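Local coordinates for AP endonuclease, family protein 2 (Mycobacterium smegmatis, PDB 5TNV) that binds a magnesium ion in a xylose isomerase-like TIM barrel and may act as an endonuclease, at residues T136-G141 with I188-E193; D122-I127 with V176-D181. All coordinates share one frame; numbering follows the deposited sequence.

Past its first three strands, the chain enters helix 116-133, which holds D122-I127, and turns into strand 137-141, the first half of contact 1. An excursion through helices 148-152 and 169-185 then returns to the barrel: V176-D181 meets the earlier helix and closes contact 2, and strand 189-193 settles beside strand 137-141 and closes contact 1. The two loops therefore cross, since their segments alternate along the chain. Contact 1 joins adjacent parallel strands of the barrel wall, contact 2 the helices that precede them. The layers meet where L190 CD2 packs on L179 CB and V138 CG2 on I127 CG1.

Contact 1 (T136-G141 with I188-E193); sequences TIVNTG and IQLSLE
N139 and E193 meet beside a run of backbone hydrogen bonds that pairs 137-141 and 189-193, adjacent parallel strands of the TIM-barrel wall. Five such bonds cross, from Q189 N to T136 O at 3.2 Å through to E193 N to T140 O at 2.9 Å, with V138 and T140 using both N and O. CA-H groups also lean on carbonyls, L190 CA lying 3.2 Å from V138 O.

On the face of V138 and T140, V138 CG2 touches I188 CD1 at 4.0 Å, and T140 CG2 lies alongside L192 CD2; on the other, I137 CG2 meets S191 CB.

N139 ND2 bonds E193 OE1 over 3.0 Å. The two chains cross at about a right angle, amide and carboxylate planes 43° apart, and OE1 is met on its anti side, the donor somewhat out of the carboxylate plane. E193 is extended, with CG anti to the backbone N (chi1 -177°), which carries its carboxylate out to magnesium.

E193 OE2 binds the metal near the strand's C-terminal end, alongside D223 and H252, while N221 ND2 holds N139 OD1. By bonding OE1, N139 becomes a second-shell residue expected to hold the E193 carboxylate in position.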
loop_
_atom_site.group_PDB
_atom_site.type_symbol
_atom_site.label_atom_id
_atom_site.label_comp_id
_atom_site.label_asym_id
_atom_site.label_seq_id
_atom_site.Cartn_x
_atom_site.Cartn_y
_atom_site.Cartn_z
ATOM N N THR A 136 22.946 -6.350 21.552
ATOM C CA THR A 136 22.454 -7.259 22.605
ATOM C C THR A 136 21.974 -8.601 22.078
ATOM O O THR A 136 21.622 -9.469 22.874
ATOM C CB THR A 136 21.342 -6.616 23.457
ATOM O OG1 THR A 136 20.232 -6.334 22.590
ATOM C CG2 THR A 136 21.826 -5.314 24.095
ATOM N N ILE A 137 21.978 -8.794 20.743
ATOM C CA ILE A 137 21.496 -10.005 20.119
ATOM C C ILE A 137 22.406 -10.404 18.982
ATOM O O ILE A 137 22.772 -9.551 18.156
ATOM C CB ILE A 137 20.061 -9.815 19.559
ATOM C CG1 ILE A 137 19.007 -9.638 20.647
ATOM C CG2 ILE A 137 19.696 -10.939 18.544
ATOM C CD1 ILE A 137 18.740 -10.945 21.434
ATOM N N VAL A 138 22.725 -11.696 18.924
ATOM C CA VAL A 138 23.178 -12.331 17.693
ATOM C C VAL A 138 22.057 -13.304 17.296
ATOM O O VAL A 138 21.605 -14.100 18.147
ATOM C CB VAL A 138 24.527 -13.033 17.846
ATOM C CG1 VAL A 138 24.884 -13.899 16.631
ATOM C CG2 VAL A 138 25.601 -11.986 18.138
ATOM N N ASN A 139 21.616 -13.241 16.053
ATOM C CA ASN A 139 20.511 -14.029 15.541
ATOM C C ASN A 139 21.025 -15.025 14.503
ATOM O O ASN A 139 21.801 -14.680 13.617
ATOM C CB ASN A 139 19.486 -13.067 14.911
ATOM C CG ASN A 139 18.393 -13.700 14.109
ATOM O OD1 ASN A 139 17.316 -13.989 14.638
ATOM N ND2 ASN A 139 18.645 -13.938 12.833
ATOM N N THR A 140 20.539 -16.270 14.632
ATOM C CA THR A 140 20.825 -17.325 13.682
ATOM C C THR A 140 19.529 -18.019 13.290
ATOM O O THR A 140 18.580 -18.069 14.077
ATOM C CB THR A 140 21.863 -18.292 14.299
ATOM O OG1 THR A 140 22.371 -19.173 13.313
ATOM C CG2 THR A 140 21.294 -19.118 15.435
ATOM N N GLY A 141 19.493 -18.571 12.093
ATOM C CA GLY A 141 18.381 -19.381 11.677
ATOM C C GLY A 141 18.852 -20.549 10.831
ATOM O O GLY A 141 20.044 -20.734 10.606
ATOM N N ILE A 188 24.894 -11.070 26.513
ATOM C CA ILE A 188 23.940 -10.882 25.437
ATOM C C ILE A 188 23.133 -12.156 25.285
ATOM O O ILE A 188 23.246 -13.092 26.081
ATOM C CB ILE A 188 24.671 -10.462 24.137
ATOM C CG1 ILE A 188 25.536 -11.549 23.535
ATOM C CG2 ILE A 188 25.441 -9.183 24.334
ATOM C CD1 ILE A 188 25.866 -11.342 22.068
ATOM N N GLN A 189 22.285 -12.224 24.253
ATOM C CA GLN A 189 21.531 -13.440 23.976
ATOM C C GLN A 189 21.622 -13.824 22.511
ATOM O O GLN A 189 21.889 -12.967 21.632
ATOM C CB GLN A 189 20.071 -13.318 24.392
ATOM C CG GLN A 189 19.880 -13.087 25.871
ATOM C CD GLN A 189 18.411 -13.124 26.290
ATOM O OE1 GLN A 189 17.564 -13.666 25.630
ATOM N NE2 GLN A 189 18.149 -12.567 27.445
ATOM N N LEU A 190 21.380 -15.112 22.260
ATOM C CA LEU A 190 21.175 -15.677 20.930
ATOM C C LEU A 190 19.679 -15.704 20.608
ATOM O O LEU A 190 18.893 -16.050 21.506
ATOM C CB LEU A 190 21.740 -17.088 20.893
ATOM C CG LEU A 190 21.795 -17.750 19.502
ATOM C CD1 LEU A 190 22.929 -17.146 18.702
ATOM C CD2 LEU A 190 21.938 -19.243 19.681
ATOM N N SER A 191 19.319 -15.390 19.387
ATOM C CA SER A 191 17.946 -15.524 18.932
ATOM C C SER A 191 17.906 -16.480 17.731
ATOM O O SER A 191 18.841 -16.522 16.938
ATOM C CB SER A 191 17.331 -14.183 18.569
ATOM O OG SER A 191 15.916 -14.284 18.496
ATOM N N LEU A 192 16.798 -17.223 17.646
ATOM C CA LEU A 192 16.552 -18.206 16.611
ATOM C C LEU A 192 15.414 -17.774 15.708
ATOM O O LEU A 192 14.272 -17.642 16.130
ATOM C CB LEU A 192 16.177 -19.565 17.226
ATOM C CG LEU A 192 17.104 -20.089 18.338
ATOM C CD1 LEU A 192 16.557 -21.404 18.863
ATOM C CD2 LEU A 192 18.537 -20.228 17.817
ATOM N N GLU A 193 15.760 -17.503 14.441
ATOM C CA GLU A 193 14.820 -16.917 13.487
ATOM C C GLU A 193 13.887 -17.962 12.890
ATOM O O GLU A 193 14.314 -18.853 12.132
ATOM C CB GLU A 193 15.617 -16.190 12.387
ATOM C CG GLU A 193 14.752 -15.494 11.382
ATOM C CD GLU A 193 15.581 -14.722 10.350
ATOM O OE1 GLU A 193 16.790 -14.527 10.561
ATOM O OE2 GLU A 193 14.974 -14.274 9.326
#

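Contact 2 (D122-I127 with V176-D181); sequences DAHRLI and VRELGD
The end of the L179 side chain meets A123, H124 and I127 of helix 116-133. Its CB is brushed by I127 CD1 at 4.1 Å. Beyond it, CG lies anti to the carbonyl carbon, and the branch sends both methyls to the neighbouring helix. CD1 touches A123 CB at 3.8 Å. CD2 does more: it meets A123 CB, approaches I127 CD1 at 3.9 Å, and sits over one face of the H124 imidazole. That last contact is a CH-pi interaction, with L179 CD2 3.6 Å from the centroid of the H124 ring and only 3° off the ring normal, so the methyl is centred on the ring.

The same imidazole is also held at its edge. H124 NE2 donates to E178 OE2 across 2.8 Å, with an N-H...O angle of 159°. The oxygen stays close to the ring plane and is met on its anti side, NE2 lying out of the carboxylate plane; ring and carboxylate are not far from parallel. E178 spans the gap with an extended chain, its CG anti to the backbone N. At the other ring nitrogen, H124 ND1 is hydrogen-bonded to ND1 of H182, one turn on from E178. With a methyl over one face and bonds at both nitrogens, the ring has little freedom to rotate, and the nearby carboxylate would be expected to polarise it.

The two helix segments run nearly parallel, 19° apart with axes 10.2 Å from each other, as neighbouring outer helices of a TIM barrel do. A123, I127 and L179 make the buried part of the interface. L120 of helix 116-133 also packs on L179 and E178. V176 packs on L192 of strand 189-193, which joins helix 169-185 to the barrel wall, and A123 lies on M105 beside helix 116-133.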
loop_
_atom_site.group_PDB
_atom_site.type_symbol
_atom_site.label_atom_id
_atom_site.label_comp_id
_atom_site.label_asym_id
_atom_site.label_seq_id
_atom_site.Cartn_x
_atom_site.Cartn_y
_atom_site.Cartn_z
ATOM N N ASP A 122 31.942 -18.542 12.868
ATOM C CA ASP A 122 31.589 -17.155 12.605
ATOM C C ASP A 122 30.577 -16.645 13.602
ATOM O O ASP A 122 30.655 -15.482 14.034
ATOM C CB ASP A 122 31.115 -17.014 11.141
ATOM C CG ASP A 122 32.216 -17.150 10.128
ATOM O OD1 ASP A 122 33.397 -17.024 10.471
ATOM O OD2 ASP A 122 31.858 -17.366 8.945
ATOM N N ALA A 123 29.603 -17.458 13.997
ATOM C CA ALA A 123 28.630 -17.060 15.014
ATOM C C ALA A 123 29.346 -16.719 16.329
ATOM O O ALA A 123 29.046 -15.712 16.966
ATOM C CB ALA A 123 27.584 -18.108 15.179
ATOM N N HIS A 124 30.297 -17.583 16.735
ATOM C CA HIS A 124 31.082 -17.262 17.939
ATOM C C HIS A 124 31.832 -15.948 17.810
ATOM O O HIS A 124 31.886 -15.149 18.751
ATOM C CB HIS A 124 32.043 -18.419 18.234
ATOM C CG HIS A 124 31.456 -19.577 18.927
ATOM N ND1 HIS A 124 30.973 -19.494 20.208
ATOM C CD2 HIS A 124 31.347 -20.890 18.514
ATOM C CE1 HIS A 124 30.576 -20.717 20.571
ATOM N NE2 HIS A 124 30.795 -21.554 19.570
ATOM N N ARG A 125 32.430 -15.713 16.622
ATOM C CA ARG A 125 33.138 -14.440 16.403
ATOM C C ARG A 125 32.182 -13.254 16.556
ATOM O O ARG A 125 32.543 -12.220 17.152
ATOM C CB ARG A 125 33.824 -14.439 15.068
ATOM C CG ARG A 125 35.041 -15.284 14.944
ATOM C CD ARG A 125 35.828 -15.136 13.653
ATOM N NE ARG A 125 36.349 -13.793 13.567
ATOM C CZ ARG A 125 37.413 -13.305 14.202
ATOM N NH1 ARG A 125 38.083 -14.146 14.999
ATOM N NH2 ARG A 125 37.766 -12.025 14.026
ATOM N N LEU A 126 30.983 -13.384 15.993
ATOM C CA LEU A 126 29.984 -12.306 16.104
ATOM C C LEU A 126 29.538 -12.091 17.547
ATOM O O LEU A 126 29.307 -10.946 17.959
ATOM C CB LEU A 126 28.820 -12.562 15.179
ATOM C CG LEU A 126 29.142 -12.552 13.688
ATOM C CD1 LEU A 126 27.926 -12.968 12.874
ATOM C CD2 LEU A 126 29.601 -11.178 13.222
ATOM N N ILE A 127 29.443 -13.152 18.353
ATOM C CA ILE A 127 29.143 -13.019 19.771
ATOM C C ILE A 127 30.239 -12.254 20.489
ATOM O O ILE A 127 29.921 -11.476 21.396
ATOM C CB ILE A 127 28.825 -14.389 20.379
ATOM C CG1 ILE A 127 27.514 -14.957 19.829
ATOM C CG2 ILE A 127 28.830 -14.331 21.906
ATOM C CD1 ILE A 127 27.238 -16.405 20.169
ATOM N N VAL A 176 23.285 -24.723 19.079
ATOM C CA VAL A 176 22.553 -23.596 19.671
ATOM C C VAL A 176 22.951 -23.407 21.118
ATOM O O VAL A 176 23.195 -22.279 21.541
ATOM C CB VAL A 176 21.020 -23.787 19.491
ATOM C CG1 VAL A 176 20.287 -22.827 20.391
ATOM C CG2 VAL A 176 20.665 -23.543 18.012
ATOM N N ARG A 177 22.970 -24.497 21.894
ATOM C CA ARG A 177 23.359 -24.366 23.287
ATOM C C ARG A 177 24.767 -23.854 23.472
ATOM O O ARG A 177 25.064 -23.054 24.347
ATOM C CB ARG A 177 23.199 -25.697 24.028
ATOM C CG ARG A 177 21.759 -26.163 24.218
ATOM C CD ARG A 177 21.742 -27.629 24.675
ATOM N NE ARG A 177 20.460 -28.114 25.009
ATOM C CZ ARG A 177 20.166 -29.371 25.249
ATOM N NH1 ARG A 177 21.084 -30.309 25.151
ATOM N NH2 ARG A 177 18.893 -29.624 25.560
ATOM N N GLU A 178 25.670 -24.336 22.634
ATOM C CA GLU A 178 27.063 -23.881 22.668
ATOM C C GLU A 178 27.141 -22.383 22.433
ATOM O O GLU A 178 27.855 -21.627 23.122
ATOM C CB GLU A 178 27.868 -24.642 21.605
ATOM C CG GLU A 178 29.308 -24.336 21.483
ATOM C CD GLU A 178 29.970 -25.075 20.311
ATOM O OE1 GLU A 178 29.564 -26.253 20.011
ATOM O OE2 GLU A 178 30.828 -24.311 19.817
ATOM N N LEU A 179 26.405 -21.888 21.419
ATOM C CA LEU A 179 26.340 -20.451 21.193
ATOM C C LEU A 179 25.693 -19.713 22.334
ATOM O O LEU A 179 26.168 -18.638 22.742
ATOM C CB LEU A 179 25.633 -20.153 19.850
ATOM C CG LEU A 179 26.402 -20.609 18.600
ATOM C CD1 LEU A 179 25.479 -20.461 17.367
ATOM C CD2 LEU A 179 27.683 -19.825 18.411
ATOM N N GLY A 180 24.618 -20.274 22.882
ATOM C CA GLY A 180 23.987 -19.640 24.022
ATOM C C GLY A 180 24.908 -19.498 25.236
ATOM O O GLY A 180 24.863 -18.466 25.932
ATOM N N ASP A 181 25.736 -20.512 25.525
ATOM C CA ASP A 181 26.700 -20.378 26.619
ATOM C C ASP A 181 27.605 -19.175 26.416
ATOM O O ASP A 181 27.883 -18.399 27.352
ATOM C CB ASP A 181 27.523 -21.641 26.797
ATOM C CG ASP A 181 26.818 -22.867 27.266
ATOM O OD1 ASP A 181 25.732 -22.743 27.847
ATOM O OD2 ASP A 181 27.380 -23.956 27.070
#